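Local coordinates for type VI immunity protein Atu4351 (Agrobacterium fabrum, PDB 6ITW), which is the immunity protein of a type VI secretion effector-immunity pair and probably protects its own cell by neutralising the cognate toxin, at residues Leu79-His85 and Ala97-Tyr102; Asp28-Tyr32 and Cys60-Lys64; Gln54-Gln58 and Ile139-Asp145; Phe89-Gly93 and Gly168-Ser172. All coordinates share one frame; numbering follows the deposited sequence.

Interaction 1 of 4, residues Leu79-His85 and Ala97-Tyr102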
loop_
_atom_site.group_PDB
_atom_site.type_symbol
_atom_site.label_atom_id
_atom_site.label_comp_id
_atom_site.label_asym_id
_atom_site.label_seq_id
_atom_site.Cartn_x
_atom_site.Cartn_y
_atom_site.Cartn_z
ATOM N N LEU A 79 -9.071 -11.579 -5.647
ATOM C CA LEU A 79 -7.787 -10.887 -5.499
ATOM C C LEU A 79 -6.728 -11.927 -5.159
ATOM O O LEU A 79 -6.275 -12.059 -4.019
ATOM C CB LEU A 79 -7.874 -9.803 -4.434
ATOM C CG LEU A 79 -8.882 -8.714 -4.751
ATOM C CD1 LEU A 79 -8.867 -7.675 -3.633
ATOM C CD2 LEU A 79 -8.582 -8.110 -6.132
ATOM N N ASN A 80 -6.327 -12.666 -6.173
ATOM C CA ASN A 80 -5.411 -13.778 -5.985
ATOM C C ASN A 80 -4.010 -13.263 -5.659
ATOM O O ASN A 80 -3.432 -12.518 -6.463
ATOM C CB ASN A 80 -5.435 -14.622 -7.259
ATOM C CG ASN A 80 -4.349 -15.669 -7.310
ATOM O OD1 ASN A 80 -3.776 -16.075 -6.292
ATOM N ND2 ASN A 80 -4.057 -16.118 -8.520
ATOM N N PRO A 81 -3.421 -13.644 -4.524
ATOM C CA PRO A 81 -2.083 -13.118 -4.181
ATOM C C PRO A 81 -1.054 -13.307 -5.285
ATOM O O PRO A 81 -0.196 -12.432 -5.478
ATOM C CB PRO A 81 -1.688 -13.902 -2.918
ATOM C CG PRO A 81 -2.880 -14.704 -2.512
ATOM C CD PRO A 81 -3.888 -14.702 -3.612
ATOM N N VAL A 82 -1.135 -14.415 -6.034
ATOM C CA VAL A 82 -0.167 -14.699 -7.096
ATOM C C VAL A 82 -0.208 -13.642 -8.190
ATOM O O VAL A 82 0.781 -13.450 -8.902
ATOM C CB VAL A 82 -0.407 -16.120 -7.681
ATOM C CG1 VAL A 82 0.594 -16.441 -8.787
ATOM C CG2 VAL A 82 -0.300 -17.190 -6.591
ATOM N N ARG A 83 -1.323 -12.930 -8.333
ATOM C CA ARG A 83 -1.478 -11.904 -9.360
ATOM C C ARG A 83 -1.572 -10.499 -8.762
ATOM O O ARG A 83 -2.069 -9.569 -9.417
ATOM C CB ARG A 83 -2.707 -12.221 -10.216
ATOM C CG ARG A 83 -2.566 -13.558 -10.950
ATOM C CD ARG A 83 -3.870 -14.046 -11.577
ATOM N NE ARG A 83 -4.339 -13.175 -12.646
ATOM C CZ ARG A 83 -3.812 -13.158 -13.874
ATOM N NH1 ARG A 83 -2.787 -13.957 -14.165
ATOM N NH2 ARG A 83 -4.301 -12.340 -14.808
ATOM N N THR A 84 -1.104 -10.325 -7.528
ATOM C CA THR A 84 -1.200 -9.044 -6.840
ATOM C C THR A 84 0.177 -8.668 -6.325
ATOM O O THR A 84 0.836 -9.468 -5.651
ATOM C CB THR A 84 -2.207 -9.096 -5.693
ATOM O OG1 THR A 84 -3.431 -9.688 -6.159
ATOM C CG2 THR A 84 -2.476 -7.677 -5.163
ATOM N N HIS A 85 0.610 -7.456 -6.646
ATOM C CA HIS A 85 2.007 -7.080 -6.477
ATOM C C HIS A 85 2.093 -5.789 -5.685
ATOM O O HIS A 85 1.519 -4.774 -6.089
ATOM C CB HIS A 85 2.679 -6.948 -7.844
ATOM C CG HIS A 85 2.368 -8.098 -8.745
ATOM N ND1 HIS A 85 2.847 -9.371 -8.510
ATOM C CD2 HIS A 85 1.573 -8.188 -9.837
ATOM C CE1 HIS A 85 2.383 -10.187 -9.440
ATOM N NE2 HIS A 85 1.606 -9.495 -10.255
ATOM N N ALA A 97 -0.947 -1.672 -4.248
ATOM C CA ALA A 97 -0.650 -2.912 -4.951
ATOM C C ALA A 97 -1.299 -2.899 -6.325
ATOM O O ALA A 97 -2.291 -2.208 -6.569
ATOM C CB ALA A 97 -1.133 -4.143 -4.175
ATOM N N TRP A 98 -0.734 -3.676 -7.236
ATOM C CA TRP A 98 -1.313 -3.813 -8.564
ATOM C C TRP A 98 -1.844 -5.230 -8.722
ATOM O O TRP A 98 -1.080 -6.205 -8.627
ATOM C CB TRP A 98 -0.286 -3.505 -9.649
ATOM C CG TRP A 98 -0.843 -3.684 -11.012
ATOM C CD1 TRP A 98 -0.664 -4.763 -11.842
ATOM C CD2 TRP A 98 -1.689 -2.769 -11.715
ATOM N NE1 TRP A 98 -1.339 -4.562 -13.020
ATOM C CE2 TRP A 98 -1.971 -3.344 -12.974
ATOM C CE3 TRP A 98 -2.224 -1.509 -11.410
ATOM C CZ2 TRP A 98 -2.774 -2.705 -13.927
ATOM C CZ3 TRP A 98 -3.022 -0.873 -12.356
ATOM C CH2 TRP A 98 -3.290 -1.477 -13.602
ATOM N N ASN A 99 -3.143 -5.347 -8.960
ATOM C CA ASN A 99 -3.761 -6.635 -9.255
ATOM C C ASN A 99 -3.887 -6.766 -10.768
ATOM O O ASN A 99 -4.428 -5.866 -11.430
ATOM C CB ASN A 99 -5.136 -6.772 -8.595
ATOM C CG ASN A 99 -5.834 -8.066 -8.986
ATOM O OD1 ASN A 99 -6.533 -8.124 -10.002
ATOM N ND2 ASN A 99 -5.625 -9.118 -8.198
ATOM N N GLU A 100 -3.402 -7.891 -11.307
ATOM C CA GLU A 100 -3.345 -8.063 -12.760
ATOM C C GLU A 100 -4.726 -8.096 -13.401
ATOM O O GLU A 100 -4.861 -7.755 -14.582
ATOM C CB GLU A 100 -2.592 -9.337 -13.117
ATOM C CG GLU A 100 -1.114 -9.270 -12.876
ATOM C CD GLU A 100 -0.472 -10.627 -13.042
ATOM O OE1 GLU A 100 -0.810 -11.317 -14.029
ATOM O OE2 GLU A 100 0.356 -11.015 -12.187
ATOM N N ASP A 101 -5.761 -8.483 -12.650
ATOM C CA ASP A 101 -7.113 -8.571 -13.196
ATOM C C ASP A 101 -7.959 -7.346 -12.906
ATOM O O ASP A 101 -8.792 -6.975 -13.739
ATOM C CB ASP A 101 -7.824 -9.824 -12.649
ATOM C CG ASP A 101 -7.021 -11.098 -12.884
ATOM O OD1 ASP A 101 -6.729 -11.415 -14.065
ATOM O OD2 ASP A 101 -6.654 -11.772 -11.895
ATOM N N TYR A 102 -7.773 -6.696 -11.754
ATOM C CA TYR A 102 -8.672 -5.622 -11.343
ATOM C C TYR A 102 -7.947 -4.317 -11.028
ATOM O O TYR A 102 -8.579 -3.372 -10.530
ATOM C CB TYR A 102 -9.518 -6.094 -10.153
ATOM C CG TYR A 102 -10.376 -7.311 -10.484
ATOM C CD1 TYR A 102 -11.588 -7.183 -11.172
ATOM C CD2 TYR A 102 -9.960 -8.592 -10.125
ATOM C CE1 TYR A 102 -12.375 -8.319 -11.482
ATOM C CE2 TYR A 102 -10.722 -9.728 -10.432
ATOM C CZ TYR A 102 -11.928 -9.587 -11.105
ATOM O OH TYR A 102 -12.667 -10.724 -11.387
HETATM O O HOH W 1 -6.734 -11.858 -8.928
#

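Interaction 2 of 4, residues Asp28-Tyr32 and Cys60-Lys64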
loop_
_atom_site.group_PDB
_atom_site.type_symbol
_atom_site.label_atom_id
_atom_site.label_comp_id
_atom_site.label_asym_id
_atom_site.label_seq_id
_atom_site.Cartn_x
_atom_site.Cartn_y
_atom_site.Cartn_z
ATOM N N ASP A 28 14.635 -8.611 -11.569
ATOM C CA ASP A 28 13.369 -8.347 -10.884
ATOM C C ASP A 28 12.346 -7.689 -11.816
ATOM O O ASP A 28 11.182 -8.100 -11.855
ATOM C CB ASP A 28 13.623 -7.492 -9.639
ATOM C CG ASP A 28 14.123 -8.320 -8.460
ATOM O OD1 ASP A 28 14.143 -9.566 -8.582
ATOM O OD2 ASP A 28 14.502 -7.734 -7.418
ATOM N N ILE A 29 12.764 -6.680 -12.592
ATOM C CA ILE A 29 11.821 -6.024 -13.499
ATOM C C ILE A 29 11.376 -6.983 -14.601
ATOM O O ILE A 29 10.242 -6.892 -15.101
ATOM C CB ILE A 29 12.435 -4.736 -14.090
ATOM C CG1 ILE A 29 12.775 -3.727 -12.991
ATOM C CG2 ILE A 29 11.489 -4.068 -15.111
ATOM C CD1 ILE A 29 13.329 -2.417 -13.541
ATOM N N ALA A 30 12.250 -7.910 -15.006
ATOM C CA ALA A 30 11.875 -8.861 -16.048
ATOM C C ALA A 30 10.767 -9.776 -15.557
ATOM O O ALA A 30 9.809 -10.064 -16.287
ATOM C CB ALA A 30 13.095 -9.673 -16.486
ATOM N N ARG A 31 10.868 -10.204 -14.300
ATOM C CA ARG A 31 9.847 -11.015 -13.654
ATOM C C ARG A 31 8.428 -10.442 -13.784
ATOM O O ARG A 31 7.458 -11.203 -13.725
ATOM C CB ARG A 31 10.252 -11.180 -12.189
ATOM C CG ARG A 31 9.364 -12.056 -11.353
ATOM C CD ARG A 31 9.983 -12.302 -9.975
ATOM N NE ARG A 31 11.169 -13.158 -10.021
ATOM C CZ ARG A 31 12.412 -12.735 -9.804
ATOM N NH1 ARG A 31 12.634 -11.461 -9.518
ATOM N NH2 ARG A 31 13.436 -13.587 -9.863
ATOM N N TYR A 32 8.263 -9.137 -14.002
ATOM C CA TYR A 32 6.919 -8.563 -13.999
ATOM C C TYR A 32 6.455 -8.092 -15.373
ATOM O O TYR A 32 5.411 -7.431 -15.470
ATOM C CB TYR A 32 6.835 -7.436 -12.960
ATOM C CG TYR A 32 7.018 -7.995 -11.568
ATOM C CD1 TYR A 32 5.965 -8.622 -10.928
ATOM C CD2 TYR A 32 8.261 -7.959 -10.917
ATOM C CE1 TYR A 32 6.110 -9.173 -9.667
ATOM C CE2 TYR A 32 8.418 -8.520 -9.636
ATOM C CZ TYR A 32 7.320 -9.123 -9.019
ATOM O OH TYR A 32 7.396 -9.703 -7.760
ATOM N N CYS A 60 8.466 0.174 -2.972
ATOM C CA CYS A 60 9.092 -1.053 -2.513
ATOM C C CYS A 60 9.224 -2.023 -3.677
ATOM O O CYS A 60 8.483 -1.955 -4.662
ATOM C CB CYS A 60 8.294 -1.708 -1.366
ATOM S SG CYS A 60 6.618 -2.309 -1.820
ATOM N N ASN A 61 10.174 -2.938 -3.541
ATOM C CA ASN A 61 10.333 -4.016 -4.502
ATOM C C ASN A 61 9.262 -5.077 -4.275
ATOM O O ASN A 61 9.263 -5.718 -3.222
ATOM C CB ASN A 61 11.739 -4.608 -4.378
ATOM C CG ASN A 61 12.069 -5.579 -5.496
ATOM O OD1 ASN A 61 11.216 -6.372 -5.930
ATOM N ND2 ASN A 61 13.314 -5.515 -5.981
ATOM N N PRO A 62 8.343 -5.299 -5.231
ATOM C CA PRO A 62 7.272 -6.297 -5.015
ATOM C C PRO A 62 7.792 -7.662 -4.638
ATOM O O PRO A 62 7.138 -8.395 -3.885
ATOM C CB PRO A 62 6.545 -6.365 -6.366
ATOM C CG PRO A 62 7.066 -5.232 -7.173
ATOM C CD PRO A 62 8.371 -4.806 -6.614
ATOM N N GLU A 63 8.954 -8.032 -5.174
ATOM C CA GLU A 63 9.540 -9.319 -4.844
ATOM C C GLU A 63 9.832 -9.429 -3.348
ATOM O O GLU A 63 9.620 -10.489 -2.751
ATOM C CB GLU A 63 10.802 -9.535 -5.684
ATOM C CG GLU A 63 11.325 -10.970 -5.654
ATOM C CD GLU A 63 10.375 -11.977 -6.319
ATOM O OE1 GLU A 63 9.390 -11.572 -6.992
ATOM O OE2 GLU A 63 10.625 -13.189 -6.168
ATOM N N LYS A 64 10.268 -8.332 -2.714
ATOM C CA LYS A 64 10.672 -8.378 -1.309
ATOM C C LYS A 64 9.481 -8.447 -0.357
ATOM O O LYS A 64 9.636 -8.932 0.770
ATOM C CB LYS A 64 11.564 -7.169 -0.980
ATOM C CG LYS A 64 12.961 -7.303 -1.625
ATOM C CD LYS A 64 13.800 -6.016 -1.627
ATOM C CE LYS A 64 14.191 -5.568 -0.222
ATOM N NZ LYS A 64 15.348 -4.606 -0.244
#

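Interaction 3 of 4, residues Gln54-Gln58 and Ile139-Asp145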
loop_
_atom_site.group_PDB
_atom_site.type_symbol
_atom_site.label_atom_id
_atom_site.label_comp_id
_atom_site.label_asym_id
_atom_site.label_seq_id
_atom_site.Cartn_x
_atom_site.Cartn_y
_atom_site.Cartn_z
ATOM N N GLN A 54 8.857 12.952 2.757
ATOM C CA GLN A 54 9.508 12.689 4.040
ATOM C C GLN A 54 8.997 11.408 4.706
ATOM O O GLN A 54 9.024 11.273 5.934
ATOM C CB GLN A 54 9.354 13.893 4.971
ATOM C CG GLN A 54 9.932 15.211 4.396
ATOM C CD GLN A 54 9.869 16.333 5.418
ATOM O OE1 GLN A 54 10.536 16.281 6.464
ATOM N NE2 GLN A 54 9.039 17.340 5.141
ATOM N N GLY A 55 8.563 10.433 3.907
ATOM C CA GLY A 55 8.119 9.150 4.428
ATOM C C GLY A 55 6.626 8.932 4.341
ATOM O O GLY A 55 6.149 7.864 4.738
ATOM N N TYR A 56 5.876 9.905 3.823
ATOM C CA TYR A 56 4.431 9.753 3.689
ATOM C C TYR A 56 4.074 8.628 2.723
ATOM O O TYR A 56 2.997 8.024 2.837
ATOM C CB TYR A 56 3.834 11.082 3.229
ATOM C CG TYR A 56 2.351 11.232 3.401
ATOM C CD1 TYR A 56 1.816 11.749 4.585
ATOM C CD2 TYR A 56 1.479 10.891 2.370
ATOM C CE1 TYR A 56 0.443 11.901 4.745
ATOM C CE2 TYR A 56 0.115 11.042 2.510
ATOM C CZ TYR A 56 -0.400 11.545 3.705
ATOM O OH TYR A 56 -1.754 11.697 3.843
ATOM N N PHE A 57 4.956 8.343 1.763
ATOM C CA PHE A 57 4.836 7.208 0.859
ATOM C C PHE A 57 6.247 6.778 0.473
ATOM O O PHE A 57 7.157 7.600 0.391
ATOM C CB PHE A 57 3.993 7.553 -0.385
ATOM C CG PHE A 57 3.780 6.382 -1.341
ATOM C CD1 PHE A 57 2.702 5.509 -1.185
ATOM C CD2 PHE A 57 4.648 6.174 -2.409
ATOM C CE1 PHE A 57 2.499 4.450 -2.077
ATOM C CE2 PHE A 57 4.466 5.116 -3.294
ATOM C CZ PHE A 57 3.391 4.251 -3.132
ATOM N N GLN A 58 6.436 5.484 0.282
ATOM C CA GLN A 58 7.701 4.961 -0.197
ATOM C C GLN A 58 7.394 3.830 -1.160
ATOM O O GLN A 58 6.376 3.151 -1.016
ATOM C CB GLN A 58 8.592 4.449 0.937
ATOM C CG GLN A 58 8.023 3.265 1.685
ATOM C CD GLN A 58 8.799 2.961 2.943
ATOM O OE1 GLN A 58 9.685 2.101 2.944
ATOM N NE2 GLN A 58 8.474 3.673 4.038
ATOM N N ILE A 139 -0.791 9.652 -3.967
ATOM C CA ILE A 139 -0.281 9.094 -2.710
ATOM C C ILE A 139 -0.193 10.143 -1.604
ATOM O O ILE A 139 0.195 9.830 -0.471
ATOM C CB ILE A 139 1.081 8.394 -2.912
ATOM C CG1 ILE A 139 2.141 9.324 -3.529
ATOM C CG2 ILE A 139 0.905 7.168 -3.777
ATOM C CD1 ILE A 139 2.801 10.306 -2.562
ATOM N N ASP A 140 -0.529 11.393 -1.910
ATOM C CA ASP A 140 -0.529 12.427 -0.880
ATOM C C ASP A 140 -1.914 12.689 -0.284
ATOM O O ASP A 140 -2.038 13.548 0.596
ATOM C CB ASP A 140 0.059 13.732 -1.432
ATOM C CG ASP A 140 -0.773 14.324 -2.573
ATOM O OD1 ASP A 140 -1.535 13.587 -3.249
ATOM O OD2 ASP A 140 -0.646 15.549 -2.798
ATOM N N ALA A 141 -2.946 11.974 -0.725
ATOM C CA ALA A 141 -4.278 12.156 -0.146
ATOM C C ALA A 141 -4.252 11.937 1.366
ATOM O O ALA A 141 -3.426 11.180 1.896
ATOM C CB ALA A 141 -5.285 11.192 -0.786
ATOM N N GLU A 142 -5.166 12.619 2.065
ATOM C CA GLU A 142 -5.265 12.460 3.516
ATOM C C GLU A 142 -5.640 11.040 3.908
ATOM O O GLU A 142 -5.327 10.602 5.020
ATOM C CB GLU A 142 -6.301 13.411 4.095
ATOM C CG GLU A 142 -5.927 14.865 4.048
ATOM C CD GLU A 142 -6.994 15.733 4.691
ATOM O OE1 GLU A 142 -7.483 15.379 5.785
ATOM O OE2 GLU A 142 -7.367 16.755 4.081
ATOM N N SER A 143 -6.312 10.309 3.016
ATOM C CA SER A 143 -6.686 8.932 3.309
ATOM C C SER A 143 -5.472 8.041 3.560
ATOM O O SER A 143 -5.624 6.943 4.113
ATOM C CB SER A 143 -7.518 8.366 2.157
ATOM O OG SER A 143 -6.745 8.282 0.960
ATOM N N PHE A 144 -4.276 8.463 3.154
ATOM C CA PHE A 144 -3.079 7.679 3.425
ATOM C C PHE A 144 -2.394 8.092 4.704
ATOM O O PHE A 144 -1.416 7.447 5.096
ATOM C CB PHE A 144 -2.094 7.772 2.267
ATOM C CG PHE A 144 -2.613 7.158 1.027
ATOM C CD1 PHE A 144 -2.879 5.798 0.985
ATOM C CD2 PHE A 144 -2.876 7.925 -0.088
ATOM C CE1 PHE A 144 -3.382 5.209 -0.150
ATOM C CE2 PHE A 144 -3.372 7.341 -1.238
ATOM C CZ PHE A 144 -3.627 5.980 -1.267
ATOM N N ASP A 145 -2.887 9.143 5.355
ATOM C CA ASP A 145 -2.472 9.465 6.711
ATOM C C ASP A 145 -3.156 8.435 7.603
ATOM O O ASP A 145 -3.663 7.424 7.107
ATOM C CB ASP A 145 -2.859 10.915 7.071
ATOM C CG ASP A 145 -1.878 11.587 8.052
ATOM O OD1 ASP A 145 -1.468 10.967 9.072
ATOM O OD2 ASP A 145 -1.536 12.771 7.806
HETATM O O HOH W 2 1.203 8.224 5.313
#

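Interaction 4 of 4, residues Phe89-Gly93 and Gly168-Ser172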
loop_
_atom_site.group_PDB
_atom_site.type_symbol
_atom_site.label_atom_id
_atom_site.label_comp_id
_atom_site.label_asym_id
_atom_site.label_seq_id
_atom_site.Cartn_x
_atom_site.Cartn_y
_atom_site.Cartn_z
ATOM N N PHE A 89 4.085 1.721 -0.058
ATOM C CA PHE A 89 3.148 1.859 1.052
ATOM C C PHE A 89 3.279 3.207 1.751
ATOM O O PHE A 89 4.359 3.803 1.818
ATOM C CB PHE A 89 3.305 0.719 2.079
ATOM C CG PHE A 89 4.739 0.297 2.332
ATOM C CD1 PHE A 89 5.496 0.908 3.332
ATOM C CD2 PHE A 89 5.309 -0.748 1.603
ATOM C CE1 PHE A 89 6.793 0.491 3.597
ATOM C CE2 PHE A 89 6.608 -1.178 1.865
ATOM C CZ PHE A 89 7.351 -0.555 2.858
ATOM N N SER A 90 2.152 3.668 2.289
ATOM C CA SER A 90 2.124 4.825 3.171
ATOM C C SER A 90 3.043 4.647 4.367
ATOM O O SER A 90 3.615 3.569 4.585
ATOM C CB SER A 90 0.702 5.075 3.676
ATOM O OG SER A 90 0.405 4.202 4.762
ATOM N N ALA A 91 3.139 5.702 5.176
ATOM C CA ALA A 91 3.935 5.686 6.391
ATOM C C ALA A 91 3.385 4.742 7.460
ATOM O O ALA A 91 4.102 4.428 8.424
ATOM C CB ALA A 91 4.005 7.110 6.943
ATOM N N PHE A 92 2.128 4.315 7.334
ATOM C CA PHE A 92 1.500 3.398 8.277
ATOM C C PHE A 92 1.302 2.002 7.686
ATOM O O PHE A 92 0.533 1.203 8.229
ATOM C CB PHE A 92 0.166 3.970 8.758
ATOM C CG PHE A 92 0.284 5.372 9.297
ATOM C CD1 PHE A 92 0.566 5.592 10.639
ATOM C CD2 PHE A 92 0.159 6.465 8.453
ATOM C CE1 PHE A 92 0.714 6.877 11.128
ATOM C CE2 PHE A 92 0.297 7.759 8.944
ATOM C CZ PHE A 92 0.572 7.965 10.281
ATOM N N GLY A 93 1.973 1.688 6.584
ATOM C CA GLY A 93 1.922 0.325 6.087
ATOM C C GLY A 93 0.752 0.031 5.181
ATOM O O GLY A 93 0.477 -1.137 4.902
ATOM N N GLY A 168 12.029 1.092 3.987
ATOM C CA GLY A 168 11.773 -0.197 4.577
ATOM C C GLY A 168 11.293 -0.174 6.013
ATOM O O GLY A 168 11.213 -1.245 6.631
ATOM N N GLN A 169 10.961 0.998 6.563
ATOM C CA GLN A 169 10.271 1.103 7.846
ATOM C C GLN A 169 8.899 1.750 7.701
ATOM O O GLN A 169 8.613 2.422 6.707
ATOM C CB GLN A 169 11.046 1.945 8.848
ATOM C CG GLN A 169 12.414 1.465 9.185
ATOM C CD GLN A 169 13.075 2.460 10.108
ATOM O OE1 GLN A 169 12.995 3.681 9.883
ATOM N NE2 GLN A 169 13.686 1.957 11.179
ATOM N N ILE A 170 8.062 1.563 8.735
ATOM C CA ILE A 170 6.763 2.225 8.872
ATOM C C ILE A 170 6.576 2.610 10.338
ATOM O O ILE A 170 7.282 2.128 11.223
ATOM C CB ILE A 170 5.575 1.336 8.417
ATOM C CG1 ILE A 170 5.556 0.024 9.206
ATOM C CG2 ILE A 170 5.624 1.041 6.920
ATOM C CD1 ILE A 170 4.285 -0.844 8.963
ATOM N N TYR A 171 5.600 3.488 10.594
ATOM C CA TYR A 171 5.116 3.732 11.953
ATOM C C TYR A 171 4.065 2.684 12.295
ATOM O O TYR A 171 3.123 2.467 11.526
ATOM C CB TYR A 171 4.510 5.126 12.106
ATOM C CG TYR A 171 5.437 6.257 11.712
ATOM C CD1 TYR A 171 6.690 6.397 12.306
ATOM C CD2 TYR A 171 5.053 7.194 10.749
ATOM C CE1 TYR A 171 7.536 7.442 11.952
ATOM C CE2 TYR A 171 5.897 8.257 10.388
ATOM C CZ TYR A 171 7.135 8.369 10.999
ATOM O OH TYR A 171 7.972 9.401 10.646
ATOM N N SER A 172 4.225 2.048 13.447
ATOM C CA SER A 172 3.417 0.920 13.857
ATOM C C SER A 172 3.111 1.042 15.345
ATOM O O SER A 172 3.955 1.512 16.119
ATOM C CB SER A 172 4.163 -0.397 13.585
ATOM O OG SER A 172 3.371 -1.542 13.894
HETATM O O HOH W 3 1.031 0.807 11.124
#

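Interaction 1 of 4, residues Leu79-His85 and Ala97-Tyr102
R83 and H85 reach across the open end of a β-hairpin to the two acids that follow its second strand. The guanidinium of R83 grips D101 side-on: NE donates to OD2 (2.8 Å) and NH2 to OD1 (2.7 Å), both oxygens being met on their syn sides and near the guanidinium plane. E100 adds charge from over one face, its OE1 lying 3.3 Å from R83 NH1 with no N-H aimed at it. The other oxygen, OE2, receives H85 NE2 at 2.8 Å through its anti lone pair, ring and carboxylate being nearly coplanar (13°), so the one acid is shared between arginine and histidine. A bend at chi3 (65°) turns the guanidinium toward D101.

Behind this shell the strands are antiparallel. H85 and W98 exchange both backbone bonds, and T84 faces N99 as a non-hydrogen-bonded pair, with N99 ND2 donating to T84 OG1 (3.0 Å). The hydroxyl in turn donates a hydrogen bond to N80 O. On the other branch of the N99 amide, OD1 accepts from D101 N in an Asx turn, which Y102 N extends to an Asx motif, holding the chain that carries D101. A water joins N80 N, N99 ND2 and D101 OD2.

T84 packs on V69 and L73 of helix 66-73, W98 lies against helix 128-137, and strand 103-108 continues the sheet beyond 94-99.

Interaction 2 of 4, residues Asp28-Tyr32 and Cys60-Lys64
Y32 and P62 make the tight, buried part of this contact, where the residue following helix 26-31 meets the loop after strand 57-59. The proline CB comes within 3.9 Å of Y32 CZ, and its CG lies over the rim of one ring face, while the aliphatic CG of R31 sits over the rim of the opposite face. At the end of the ring, the phenol OH is 2.8 Å from E63 OE1, at most a weak hydrogen bond, the ring and carboxylate planes being 62° apart.

Next to it, N61 ND2 donates to D28 OD2 at 2.9 Å (152°), meeting the carboxylate on its anti side with the amide turned perpendicular to it. The other end of the amide is also held, since N61 OD1 accepts from E63 N in an Asx turn that helps orient the group.

Toward solvent the fit is looser and rests on charge. R31 bends at chi3 (-70°), bringing NH1 to D28 OD1 in a salt bridge whose hydrogen bond is weak. E63 OE2 lies over the rim of one guanidinium face and pairs with K66; R31 NE and E63 OE1, 3.9 Å apart, form a long salt bridge by charge alone.

M24 packs against N61 and P62 here, and I29 is turned to L41 and R45 of helix 38-47. Y32 meets H85 edge-to-face, linking the end of helix 26-31 to strand 84-90.

Interaction 3 of 4, residues Gln54-Gln58 and Ile139-Asp145
The rings of Y56 and F57 are both engaged by the loop 139-145, one at its edge and one over its face. I139 CG2 sits above the centre of the F57 ring, 3.6 Å from the centroid and 14° off the normal, a CH-pi contact in which the two side chains cross at about a right angle. In Y56 the edge does the work: the carbonyl oxygens of I139 and A141 and the carboxylate of D145 lie near the ring plane, I139 O being 3.2 Å from CE2, while a water rests over the centre of one face. The CH-pi contact and a phenol-to-carbonyl hydrogen bond thus join the GAD-like domain, at the start of strand 57-59, to the loop after helix 128-137, within the Tdi1 C-terminal family region.

With CG anti to the backbone N (chi1 -164°), Y56 extends into the turn of the short 3-10 segment 142-144, and F144 CB packs obliquely against its CE2 at 4.0 Å. The same water bridges Y56 O and F144 O, linking the two backbones through solvent. The D145 carboxylate plane is nearly perpendicular to the phenol ring, and its OD1 is held by F155 N, whereas D140 turns away to a salt bridge with R14.

A141 O, which closes the 3-10 turn through F144 N, also accepts the phenol: Y56 OH donates to it at 2.6 Å, and the two donors arrive from opposite faces of the carbonyl plane.

Interaction 4 of 4, residues Phe89-Gly93 and Gly168-Ser172
A single backbone hydrogen bond, Y171 N to A91 O (2.8 Å, 161°), joins the type I turn S90-G93 to strand 169-173. A water adds a second link next to it, donating to F92 O and to Y171 O.

I170 packs against the turn and the strand before it with both branches. Its CG2 lies 3.6 Å from F89 CE1, meeting the ring obliquely, and its CD1 comes 3.9 Å from G93 CA. The isoleucine holds CG1 between its backbone N and carbonyl carbon (chi1 57°), which sends CG2 to the phenylalanine and the longer branch to the glycine. The methyl packs closely on G93, whose positive phi of 86° is readily adopted by glycine. Y171 meets the other flank of the turn: its CD2 is 3.9 Å from A91 CB, and its CB is 4.2 Å from F92 CD1. Beyond the turn its hydroxyl is taken up by G163 O, and L158 and L162 of helix 155-162 lie against the tyrosine side chain.

The turn is also braced from within. S90 OG accepts from F92 N as an ST turn, and G93 N returns to S90 O at 3.2 Å, while A91 O is left to accept from Y171 N.

The arrangement is a tight β-hairpin turn, connecting strands 84-90 and 94-99 of the GAD-like sheet, joined through A91 O to the first strand of the small antiparallel pair 169-173 and 188-192 in the C-terminal region.

In the fold
Interactions 1 and 4 sit at the two ends of one hairpin, 84-90 with 94-99, their centres about 21 Å apart on opposite sides of the chain's centre. The open end is rich in charge and, like interactions 2 and 3, partly buried; the turn is a buried contact. Interaction 2 shares the charged character of interaction 1 and touches it through Y32 and H85. Interactions 3 and 4 both join the GAD-like part to the C-terminal region, about 10 Å apart between centres, and meet where Q58 bonds to F89 and G168; interaction 3 relies on aromatic rings and carbonyls, interaction 4 on mixed aliphatic and aromatic packing round one backbone hydrogen bond. C60 against F89 links interactions 2 and 4.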